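Local coordinates for protein fumarate lyase (Mesorhizobium sp., PDB 3C8T) that belongs to the fumarate lyase superfamily of mainly helical enzymes, whose four subunits assemble around a core of long, bundled helices, at residues L168-F171 and D172-A175; R125-E128 and S129-A133; R70-T73 and E74-G77. All coordinates share one frame; numbering follows the deposited sequence.

Interaction 1: L168-F171 and D172-A175; sequences LSAF and DRHA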
loop_
_atom_site.group_PDB
_atom_site.type_symbol
_atom_site.label_atom_id
_atom_site.label_comp_id
_atom_site.label_asym_id
_atom_site.label_seq_id
_atom_site.Cartn_x
_atom_site.Cartn_y
_atom_site.Cartn_z
ATOM N N LEU A 168 -21.957 -7.684 13.931
ATOM C CA LEU A 168 -22.249 -6.721 14.953
ATOM C C LEU A 168 -21.106 -6.539 15.989
ATOM O O LEU A 168 -20.816 -5.403 16.413
ATOM C CB LEU A 168 -23.552 -7.123 15.669
ATOM C CG LEU A 168 -24.027 -6.285 16.867
ATOM C CD1 LEU A 168 -24.149 -4.725 16.532
ATOM C CD2 LEU A 168 -25.324 -6.866 17.482
ATOM N N SER A 169 -20.478 -7.646 16.397
ATOM C CA SER A 169 -19.490 -7.618 17.459
ATOM C C SER A 169 -18.293 -6.722 17.165
ATOM O O SER A 169 -17.795 -6.032 18.069
ATOM C CB SER A 169 -19.021 -9.025 17.813
ATOM O OG SER A 169 -18.177 -9.525 16.795
ATOM N N ALA A 170 -17.860 -6.748 15.914
ATOM C CA ALA A 170 -16.846 -5.842 15.353
ATOM C C ALA A 170 -17.214 -4.359 15.505
ATOM O O ALA A 170 -16.349 -3.526 15.838
ATOM C CB ALA A 170 -16.620 -6.174 13.824
ATOM N N PHE A 171 -18.473 -4.038 15.210
ATOM C CA PHE A 171 -18.964 -2.640 15.251
ATOM C C PHE A 171 -19.172 -2.136 16.664
ATOM O O PHE A 171 -18.959 -0.948 16.943
ATOM C CB PHE A 171 -20.195 -2.459 14.373
ATOM C CG PHE A 171 -19.863 -2.507 12.932
ATOM C CD1 PHE A 171 -19.315 -1.383 12.298
ATOM C CD2 PHE A 171 -19.965 -3.710 12.222
ATOM C CE1 PHE A 171 -18.936 -1.441 10.956
ATOM C CE2 PHE A 171 -19.572 -3.783 10.898
ATOM C CZ PHE A 171 -19.071 -2.650 10.255
ATOM N N ASP A 172 -19.541 -3.045 17.566
ATOM C CA ASP A 172 -19.482 -2.762 18.992
ATOM C C ASP A 172 -18.074 -2.385 19.378
ATOM O O ASP A 172 -17.898 -1.451 20.138
ATOM C CB ASP A 172 -19.916 -3.984 19.806
ATOM C CG ASP A 172 -21.423 -4.306 19.643
ATOM O OD1 ASP A 172 -22.204 -3.388 19.316
ATOM O OD2 ASP A 172 -21.818 -5.468 19.860
ATOM N N ARG A 173 -17.051 -3.097 18.875
ATOM C CA ARG A 173 -15.671 -2.708 19.216
ATOM C C ARG A 173 -15.246 -1.404 18.564
ATOM O O ARG A 173 -14.414 -0.699 19.131
ATOM C CB ARG A 173 -14.631 -3.806 18.965
ATOM C CG ARG A 173 -14.704 -4.995 19.917
ATOM C CD ARG A 173 -13.673 -6.104 19.546
ATOM N NE ARG A 173 -13.878 -6.719 18.236
ATOM C CZ ARG A 173 -14.462 -7.910 18.016
ATOM N NH1 ARG A 173 -14.952 -8.640 19.032
ATOM N NH2 ARG A 173 -14.569 -8.380 16.761
ATOM N N HIS A 174 -15.796 -1.073 17.393
ATOM C CA HIS A 174 -15.343 0.123 16.667
ATOM C C HIS A 174 -15.897 1.334 17.392
ATOM O O HIS A 174 -15.205 2.361 17.493
ATOM C CB HIS A 174 -15.783 0.168 15.180
ATOM C CG HIS A 174 -15.170 -0.902 14.303
ATOM N ND1 HIS A 174 -13.820 -1.189 14.295
ATOM C CD2 HIS A 174 -15.724 -1.696 13.351
ATOM C CE1 HIS A 174 -13.578 -2.149 13.419
ATOM N NE2 HIS A 174 -14.720 -2.474 12.832
ATOM N N ALA A 175 -17.144 1.216 17.879
ATOM C CA ALA A 175 -17.755 2.263 18.726
ATOM C C ALA A 175 -16.906 2.617 19.918
ATOM O O ALA A 175 -16.754 3.806 20.224
ATOM C CB ALA A 175 -19.149 1.884 19.178
HETATM O O HOH W 1 -16.249 -11.072 17.348
#
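The imidazole of H174 points an edge at the phenyl face of F171 in a T-shaped (edge-to-face) pair, with centroids 5.3 Å apart and planes at 77°. The nearest atoms of the two rings are H174 CD2 and F171 CD1, 3.8 Å apart. One face of the imidazole lies over the carbonyl oxygen of A170, which is offset toward the ring's rim and comes within 3.2 Å of H174 CD2. The second flat group, the guanidinium of R173, has S169 O over the centre of one face, 3.8 Å from R173 CZ. A bend at chi3 (-63°) brings the group back over the preceding turn. In its plane, at the edge, a water accepts from R173 NH2 and donates to S169 OG, itself also bonded to V166 O. Residues 168-175 lie on helix 160-185, one of the long helices of the fumarate lyase bundle, at a subunit interface: R173 NE forms a salt bridge with D229 of the second subunit, while a hydrogen bond between H174 NE2 and S244 OG of helix 229-255 probably helps fix the ring's rotation. On another side of the helix, L168 CD1 lies 3.6 Å from OD1 of D172, whose carboxylate bridges R131 and R443. The backbone bond from D172 N to L168 O is 2.9 Å long, and A175 N bonds to F171 O at 3.0 Å, whereas H174 N makes two weak bonds, to A170 O and F171 O.

Interaction 2: R125-E128 and S129-A133; sequences RRIE and SVRKA
E128 and R131, three residues apart, are joined by a salt bridge in which NH1 of R131 sits 2.8 Å from both OE1 and OE2 of E128. The two oxygens are used differently. OE1 accepts the hydrogen bond through its syn lone pair and lies in the guanidinium plane, with an N-H...O angle of 153°, whereas OE2 approaches obliquely. Carboxylate and guanidinium planes stand 65° apart, so the pair is not a flat two-pronged one. The side chains run side by side, and the bend of E128 at chi2 (-53°) brings its carboxylate round to the arginine. A second polar link passes through a water, which accepts from R125 NH1 at 2.7 Å and lies 2.8 Å from S129 OG. R126, on another flank, is tied to D14 and to S333 and E340 of helix 315-344. Nonbonded packing is modest: I127 CG2 rests on the CD methylene of R131 at 3.9 Å, and the CG2 methyl of V130 is in van der Waals contact with the backbone oxygen of R126 at 3.3 Å. Backbone hydrogen bonds run from the nitrogens of S129, V130, R131 and K132 to the carbonyl oxygens four residues earlier. Regular i to i+4 bonding with an i to i+3 ion pair on its flank is the pattern of an alpha-helix, here the long helix 104-140 of the fumarate lyase bundle.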
loop_
_atom_site.group_PDB
_atom_site.type_symbol
_atom_site.label_atom_id
_atom_site.label_comp_id
_atom_site.label_asym_id
_atom_site.label_seq_id
_atom_site.Cartn_x
_atom_site.Cartn_y
_atom_site.Cartn_z
ATOM N N ARG A 125 -22.567 8.438 14.415
ATOM C CA ARG A 125 -23.974 8.328 14.061
ATOM C C ARG A 125 -24.198 7.162 13.057
ATOM O O ARG A 125 -25.132 6.381 13.183
ATOM C CB ARG A 125 -24.337 9.664 13.400
ATOM C CG ARG A 125 -25.664 10.190 13.624
ATOM C CD ARG A 125 -26.419 10.198 12.303
ATOM N NE ARG A 125 -26.186 11.316 11.379
ATOM C CZ ARG A 125 -26.472 11.196 10.080
ATOM N NH1 ARG A 125 -26.973 10.050 9.642
ATOM N NH2 ARG A 125 -26.308 12.193 9.225
ATOM N N ARG A 126 -23.336 7.042 12.056
ATOM C CA ARG A 126 -23.487 5.970 11.069
ATOM C C ARG A 126 -23.124 4.588 11.662
ATOM O O ARG A 126 -23.775 3.570 11.368
ATOM C CB ARG A 126 -22.690 6.265 9.799
ATOM C CG ARG A 126 -22.925 7.643 9.203
ATOM C CD ARG A 126 -22.869 7.499 7.712
ATOM N NE ARG A 126 -23.093 8.734 6.982
ATOM C CZ ARG A 126 -24.288 9.188 6.602
ATOM N NH1 ARG A 126 -25.393 8.539 6.918
ATOM N NH2 ARG A 126 -24.363 10.328 5.944
ATOM N N ILE A 127 -22.119 4.556 12.508
ATOM C CA ILE A 127 -21.757 3.323 13.219
ATOM C C ILE A 127 -22.915 2.869 14.147
ATOM O O ILE A 127 -23.252 1.691 14.205
ATOM C CB ILE A 127 -20.424 3.490 13.996
ATOM C CG1 ILE A 127 -19.206 3.557 13.036
ATOM C CG2 ILE A 127 -20.280 2.383 15.087
ATOM C CD1 ILE A 127 -17.799 3.639 13.804
ATOM N N GLU A 128 -23.560 3.811 14.844
ATOM C CA GLU A 128 -24.757 3.488 15.639
ATOM C C GLU A 128 -25.967 2.973 14.811
ATOM O O GLU A 128 -26.602 2.015 15.232
ATOM C CB GLU A 128 -25.155 4.666 16.546
ATOM C CG GLU A 128 -24.013 5.077 17.515
ATOM C CD GLU A 128 -23.451 3.884 18.342
ATOM O OE1 GLU A 128 -22.321 3.405 18.085
ATOM O OE2 GLU A 128 -24.164 3.417 19.251
ATOM N N SER A 129 -26.281 3.575 13.657
ATOM C CA SER A 129 -27.278 2.973 12.765
ATOM C C SER A 129 -26.880 1.597 12.269
ATOM O O SER A 129 -27.738 0.724 12.174
ATOM C CB SER A 129 -27.582 3.833 11.532
ATOM O OG SER A 129 -27.835 5.153 11.915
ATOM N N VAL A 130 -25.607 1.413 11.900
ATOM C CA VAL A 130 -25.110 0.083 11.481
ATOM C C VAL A 130 -25.389 -0.974 12.581
ATOM O O VAL A 130 -25.994 -2.030 12.299
ATOM C CB VAL A 130 -23.615 0.082 10.947
ATOM C CG1 VAL A 130 -23.084 -1.358 10.721
ATOM C CG2 VAL A 130 -23.552 0.817 9.634
ATOM N N ARG A 131 -24.972 -0.663 13.817
ATOM C CA ARG A 131 -25.190 -1.549 14.970
ATOM C C ARG A 131 -26.690 -1.843 15.160
ATOM O O ARG A 131 -27.066 -3.005 15.351
ATOM C CB ARG A 131 -24.578 -0.968 16.254
ATOM C CG ARG A 131 -23.077 -0.811 16.180
ATOM C CD ARG A 131 -22.537 0.070 17.290
ATOM N NE ARG A 131 -22.505 -0.652 18.555
ATOM C CZ ARG A 131 -22.513 -0.071 19.756
ATOM N NH1 ARG A 131 -22.564 1.262 19.859
ATOM N NH2 ARG A 131 -22.462 -0.824 20.860
ATOM N N LYS A 132 -27.537 -0.813 15.080
ATOM C CA LYS A 132 -28.995 -1.026 15.171
ATOM C C LYS A 132 -29.552 -2.000 14.128
ATOM O O LYS A 132 -30.297 -2.929 14.477
ATOM C CB LYS A 132 -29.761 0.297 15.118
ATOM C CG LYS A 132 -29.917 0.924 16.487
ATOM C CD LYS A 132 -30.490 2.364 16.432
ATOM C CE LYS A 132 -29.493 3.395 17.039
ATOM N NZ LYS A 132 -30.240 4.551 17.684
ATOM N N ALA A 133 -29.216 -1.797 12.855
ATOM C CA ALA A 133 -29.710 -2.693 11.821
ATOM C C ALA A 133 -29.143 -4.116 11.966
ATOM O O ALA A 133 -29.830 -5.088 11.665
ATOM C CB ALA A 133 -29.451 -2.110 10.428
HETATM O O HOH W 2 -26.897 7.478 10.591
#

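Interaction 3: R70-T73 and E74-G77; sequences RDDT and EIVG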
loop_
_atom_site.group_PDB
_atom_site.type_symbol
_atom_site.label_atom_id
_atom_site.label_comp_id
_atom_site.label_asym_id
_atom_site.label_seq_id
_atom_site.Cartn_x
_atom_site.Cartn_y
_atom_site.Cartn_z
ATOM N N ARG A 70 -9.304 31.885 -3.574
ATOM C CA ARG A 70 -8.722 30.811 -4.388
ATOM C C ARG A 70 -7.546 31.302 -5.224
ATOM O O ARG A 70 -6.502 30.661 -5.274
ATOM C CB ARG A 70 -9.779 30.159 -5.282
ATOM C CG ARG A 70 -10.770 29.318 -4.506
ATOM C CD ARG A 70 -11.653 28.452 -5.388
ATOM N NE ARG A 70 -12.257 27.374 -4.602
ATOM C CZ ARG A 70 -11.614 26.273 -4.217
ATOM N NH1 ARG A 70 -10.332 26.083 -4.528
ATOM N NH2 ARG A 70 -12.250 25.357 -3.510
ATOM N N ASP A 71 -7.739 32.452 -5.873
ATOM C CA ASP A 71 -6.709 33.096 -6.702
ATOM C C ASP A 71 -5.465 33.457 -5.891
ATOM O O ASP A 71 -4.342 33.207 -6.329
ATOM C CB ASP A 71 -7.279 34.352 -7.380
ATOM C CG ASP A 71 -8.339 34.032 -8.443
ATOM O OD1 ASP A 71 -8.847 32.882 -8.504
ATOM O OD2 ASP A 71 -8.681 34.944 -9.225
ATOM N N ASP A 72 -5.666 34.038 -4.709
ATOM C CA ASP A 72 -4.538 34.451 -3.869
ATOM C C ASP A 72 -3.777 33.272 -3.270
ATOM O O ASP A 72 -2.563 33.353 -3.084
ATOM C CB ASP A 72 -4.976 35.424 -2.785
ATOM C CG ASP A 72 -5.112 36.852 -3.307
ATOM O OD1 ASP A 72 -4.615 37.118 -4.433
ATOM O OD2 ASP A 72 -5.714 37.693 -2.585
ATOM N N THR A 73 -4.488 32.174 -3.000
ATOM C CA THR A 73 -3.861 30.952 -2.468
ATOM C C THR A 73 -2.817 30.409 -3.435
ATOM O O THR A 73 -1.788 29.884 -3.017
ATOM C CB THR A 73 -4.940 29.877 -2.110
ATOM O OG1 THR A 73 -5.770 30.380 -1.048
ATOM C CG2 THR A 73 -4.315 28.543 -1.691
ATOM N N GLU A 74 -3.090 30.573 -4.731
ATOM C CA GLU A 74 -2.254 30.036 -5.808
ATOM C C GLU A 74 -0.964 30.838 -5.914
ATOM O O GLU A 74 0.088 30.320 -6.300
ATOM C CB GLU A 74 -3.039 30.053 -7.131
ATOM C CG GLU A 74 -2.249 29.641 -8.380
ATOM C CD GLU A 74 -1.842 28.162 -8.400
ATOM O OE1 GLU A 74 -2.509 27.325 -7.739
ATOM O OE2 GLU A 74 -0.840 27.838 -9.088
ATOM N N ILE A 75 -1.067 32.109 -5.547
ATOM C CA ILE A 75 0.069 33.022 -5.473
ATOM C C ILE A 75 0.828 32.823 -4.158
ATOM O O ILE A 75 2.032 32.653 -4.159
ATOM C CB ILE A 75 -0.411 34.494 -5.628
ATOM C CG1 ILE A 75 -1.007 34.714 -7.025
ATOM C CG2 ILE A 75 0.714 35.475 -5.398
ATOM C CD1 ILE A 75 -1.698 36.058 -7.181
ATOM N N VAL A 76 0.113 32.824 -3.040
ATOM C CA VAL A 76 0.752 32.771 -1.722
ATOM C C VAL A 76 1.145 31.338 -1.253
ATOM O O VAL A 76 2.072 31.172 -0.452
ATOM C CB VAL A 76 -0.129 33.504 -0.676
ATOM C CG1 VAL A 76 0.232 33.097 0.759
ATOM C CG2 VAL A 76 -0.038 35.044 -0.887
ATOM N N GLY A 77 0.445 30.317 -1.756
ATOM C CA GLY A 77 0.648 28.945 -1.304
ATOM C C GLY A 77 -0.422 28.462 -0.338
ATOM O O GLY A 77 -0.722 27.263 -0.307
#
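T73 and G77 meet through a short but bent backbone hydrogen bond, G77 N to T73 O at 2.6 Å, and beside it V76 N binds D72 O at 2.7 Å with a nearly straight N-H...O angle of 165°. The second of these chiefly defines the tight part of the contact, the last turn of helix 66-76. D72 O also takes a weak bond from I75 N, and the side chain of V76 closes on the same oxygen, its CB lying 3.4 Å from D72 O. T73 is the buried residue of the group: its CG2 comes 4.1 Å from G77 O, while OG1, beside the backbone N (chi1 -64°), bonds back to L69 O. T73 also packs on G9 of the third subunit. G77 is a glycine at the C-terminal end of the helix, with a positive phi of 102°; a side chain there would press against the preceding carbonyl oxygen.

The part around E74 is slacker and largely solvent-exposed. E74 N shares its hydrogen between R70 O, at 3.5 Å, and D71 O, at 3.3 Å, both weak bonds. Side chains do little to reinforce them, the nearest approach of one side chain to another being I75 CD1 to D72 OD1 at 4.1 Å. The chain of E74 leads away from the turn, and its carboxylate has a long, weak ion pair with R10 of the third subunit. The cohesion of this turn therefore rests on backbone hydrogen bonds, since no charged side-chain pair links the two segments.

How the interactions relate
Along the chain the order is interaction 3, interaction 2, interaction 1, on helices 66-76, 104-140 and 160-185 in turn. Interactions 1 and 2 are neighbours in the bundle, their centres about 10 Å apart, and they touch directly: the salt bridge from R131 NE to D172 OD1 (2.9 Å) ties the two helices together, and A175 and L168 pack against R131. Interaction 3 is remote, its centre about 44 Å from that of interaction 1 and about 41 Å from that of interaction 2, with no touch to either. Interactions 1 and 2 thus belong to the central helical body, while interaction 3 ends a short peripheral helix. Different subunits flank interactions 1 and 3, the second and the third.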